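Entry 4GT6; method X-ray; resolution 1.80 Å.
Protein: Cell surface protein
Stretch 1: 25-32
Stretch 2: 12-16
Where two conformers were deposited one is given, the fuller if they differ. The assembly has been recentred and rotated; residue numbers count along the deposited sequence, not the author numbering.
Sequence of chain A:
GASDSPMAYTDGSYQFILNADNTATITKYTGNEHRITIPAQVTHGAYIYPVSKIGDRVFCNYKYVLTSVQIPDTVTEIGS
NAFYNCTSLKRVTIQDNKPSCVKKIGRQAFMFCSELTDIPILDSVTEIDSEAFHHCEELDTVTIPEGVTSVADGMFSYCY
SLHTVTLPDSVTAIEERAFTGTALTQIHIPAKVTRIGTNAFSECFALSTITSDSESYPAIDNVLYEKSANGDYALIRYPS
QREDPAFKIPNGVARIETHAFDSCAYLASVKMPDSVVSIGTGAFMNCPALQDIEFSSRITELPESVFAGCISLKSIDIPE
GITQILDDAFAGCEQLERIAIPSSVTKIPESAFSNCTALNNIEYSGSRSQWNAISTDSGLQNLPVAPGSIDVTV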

# COMPACT_ATOMS: atom_id res chain seq x y z
N THR A 25 23.02 -20.55 -11.16
CA THR A 25 21.69 -20.02 -10.92
C THR A 25 20.70 -21.06 -11.36
O THR A 25 20.78 -21.49 -12.52
CB THR A 25 21.48 -18.70 -11.68
OG1 THR A 25 22.38 -17.72 -11.16
CG2 THR A 25 19.99 -18.19 -11.62
N ILE A 26 19.76 -21.46 -10.48
CA ILE A 26 18.67 -22.39 -10.85
C ILE A 26 17.73 -21.65 -11.80
O ILE A 26 17.28 -20.56 -11.45
CB ILE A 26 17.89 -22.90 -9.60
CG1 ILE A 26 18.78 -23.68 -8.61
CG2 ILE A 26 16.62 -23.70 -10.01
CD1 ILE A 26 19.56 -24.83 -9.16
N THR A 27 17.42 -22.22 -12.97
CA THR A 27 16.56 -21.52 -13.92
C THR A 27 15.23 -22.23 -14.19
O THR A 27 14.32 -21.60 -14.73
CB THR A 27 17.30 -21.30 -15.25
OG1 THR A 27 17.77 -22.56 -15.73
CG2 THR A 27 18.45 -20.29 -15.12
N LYS A 28 15.12 -23.52 -13.84
CA LYS A 28 13.90 -24.31 -14.04
C LYS A 28 13.84 -25.45 -13.04
O LYS A 28 14.88 -25.98 -12.64
CB LYS A 28 13.86 -24.87 -15.49
CG LYS A 28 12.51 -25.49 -15.92
CD LYS A 28 12.54 -25.98 -17.38
CE LYS A 28 11.14 -26.24 -17.89
NZ LYS A 28 11.10 -26.44 -19.36
N TYR A 29 12.62 -25.83 -12.65
CA TYR A 29 12.38 -26.98 -11.80
C TYR A 29 11.39 -27.86 -12.56
O TYR A 29 10.33 -27.37 -12.94
CB TYR A 29 11.87 -26.59 -10.42
CG TYR A 29 11.38 -27.78 -9.64
CD1 TYR A 29 12.28 -28.72 -9.12
CD2 TYR A 29 10.02 -27.99 -9.42
CE1 TYR A 29 11.84 -29.79 -8.35
CE2 TYR A 29 9.57 -29.07 -8.66
CZ TYR A 29 10.49 -29.96 -8.11
OH TYR A 29 10.05 -30.99 -7.34
N THR A 30 11.74 -29.14 -12.79
CA THR A 30 10.89 -30.03 -13.61
C THR A 30 10.19 -31.13 -12.80
O THR A 30 9.55 -32.01 -13.38
CB THR A 30 11.75 -30.66 -14.72
OG1 THR A 30 12.73 -31.50 -14.11
CG2 THR A 30 12.41 -29.61 -15.61
N GLY A 31 10.28 -31.05 -11.47
CA GLY A 31 9.63 -32.03 -10.61
C GLY A 31 8.20 -31.64 -10.23
O GLY A 31 7.61 -30.73 -10.81
N ASN A 32 7.65 -32.32 -9.23
CA ASN A 32 6.28 -32.06 -8.77
C ASN A 32 6.17 -32.25 -7.24
O ASN A 32 5.10 -32.57 -6.74
CB ASN A 32 5.25 -32.95 -9.52
CG ASN A 32 5.50 -34.43 -9.38
OD1 ASN A 32 6.12 -34.90 -8.42
ND2 ASN A 32 5.04 -35.20 -10.35
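Stretch 2 12-16: GSYQF

Stretch 2 lies against stretch 1 as the opening segment of an antiparallel β-strand, held by main-chain hydrogen bonds, interrupted by a β-bulge, and backed on one side of the sheet by a buried cluster of Ile26, Tyr29, Tyr14 and Phe16. Strand 14-16 runs against strand 25-29 with their N-to-C directions at 136°, so the pairing is antiparallel but well short of the 180° of straight, untwisted strands; the axes approach to 4.4 Å, and the two stretches together bury 550 Å².

Gly12, with a positive phi of 65°, and Ser13 lead into the strand in a loop conformation, and the chain is extended from Tyr14 to Phe16. Tyr14 pairs with Tyr29 (CA to CA 4.7 Å), Gln15 with Lys28 (CA to CA 4.9 Å) and Phe16 with Ile26 (CA to CA 4.3 Å). Two residues of stretch 1 thus face Gln15 alone, and the register shifts by one. The bulge falls at Thr27, whose phi/psi of -116/-16° departs from the extended conformation of its neighbours. Its consequence is a shared acceptor: Gln15 O receives a hydrogen bond from Thr27 N at 2.8 Å and a weak one from Lys28 N at 3.5 Å. In return, Gln15 N donates to Lys28 O at 2.9 Å. Beyond the strand, Thr30 N donates to Ser13 O at 2.8 Å, extending the ladder into the loop. CA-H...O contacts supplement these bonds, Tyr29 CA lying 3.4 Å from Ser13 O and Tyr14 CA 3.4 Å from Lys28 O.

On the buried face, Tyr14 touches both Ile26 and Tyr29. Ile26 CG2 meets the edge of the Tyr14 ring, 3.5 Å from Tyr14 CD1, while Tyr29 CD1 lies over one face of that ring, 3.5 Å from Tyr14 CZ. The two tyrosine rings are oblique, with planes at 45° and centroids 5.0 Å apart. Phe16 contributes chiefly through the base of its side chain, Phe16 CB lying 4.3 Å from Ile26 CD1, as its ring leads away from stretch 1.

The other face, carrying Gln15 and Lys28, is more open and polar. The aliphatic part of the lysine passes the glutamine amide, with Lys28 CD 3.4 Å from Gln15 OE1. Water also joins the stretches here: one molecule donates to Gln15 OE1 at 2.9 Å and lies 2.6 Å from Thr27 OG1. At the loop end, another links Gly12 O, at 2.9 Å, to Thr30 OG1, at 2.7 Å.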

# COMPACT_ATOMS: atom_id res chain seq x y z
N GLY A 12 19.46 -33.50 -12.05
CA GLY A 12 18.24 -34.03 -11.47
C GLY A 12 17.02 -33.27 -11.98
O GLY A 12 16.89 -33.02 -13.18
N SER A 13 16.18 -32.81 -11.04
CA SER A 13 14.96 -32.06 -11.35
C SER A 13 15.19 -30.55 -11.57
O SER A 13 14.23 -29.83 -11.78
CB SER A 13 13.95 -32.23 -10.22
OG SER A 13 13.62 -33.61 -10.11
N TYR A 14 16.45 -30.09 -11.56
CA TYR A 14 16.77 -28.69 -11.72
C TYR A 14 17.62 -28.41 -12.94
O TYR A 14 18.54 -29.16 -13.26
CB TYR A 14 17.52 -28.19 -10.46
CG TYR A 14 16.62 -28.12 -9.24
CD1 TYR A 14 15.88 -26.97 -8.96
CD2 TYR A 14 16.50 -29.20 -8.37
CE1 TYR A 14 15.03 -26.91 -7.86
CE2 TYR A 14 15.65 -29.16 -7.27
CZ TYR A 14 14.93 -28.00 -7.01
OH TYR A 14 14.07 -27.93 -5.94
N GLN A 15 17.31 -27.32 -13.61
CA GLN A 15 18.12 -26.79 -14.69
C GLN A 15 18.80 -25.54 -14.15
O GLN A 15 18.25 -24.87 -13.26
CB GLN A 15 17.32 -26.47 -15.94
CG GLN A 15 16.66 -27.71 -16.54
CD GLN A 15 15.90 -27.40 -17.80
OE1 GLN A 15 15.85 -26.26 -18.27
NE2 GLN A 15 15.27 -28.43 -18.36
N PHE A 16 19.95 -25.20 -14.71
CA PHE A 16 20.72 -24.08 -14.22
C PHE A 16 21.63 -23.53 -15.29
O PHE A 16 21.95 -24.20 -16.28
CB PHE A 16 21.56 -24.51 -12.98
CG PHE A 16 22.58 -25.60 -13.27
CD1 PHE A 16 22.21 -26.95 -13.22
CD2 PHE A 16 23.89 -25.29 -13.63
CE1 PHE A 16 23.13 -27.96 -13.52
CE2 PHE A 16 24.81 -26.30 -13.93
CZ PHE A 16 24.44 -27.63 -13.84
O HOH W 1 15.35 -31.20 -14.83
O HOH W 2 12.17 -34.26 -12.71
O HOH W 3 16.34 -23.46 -17.77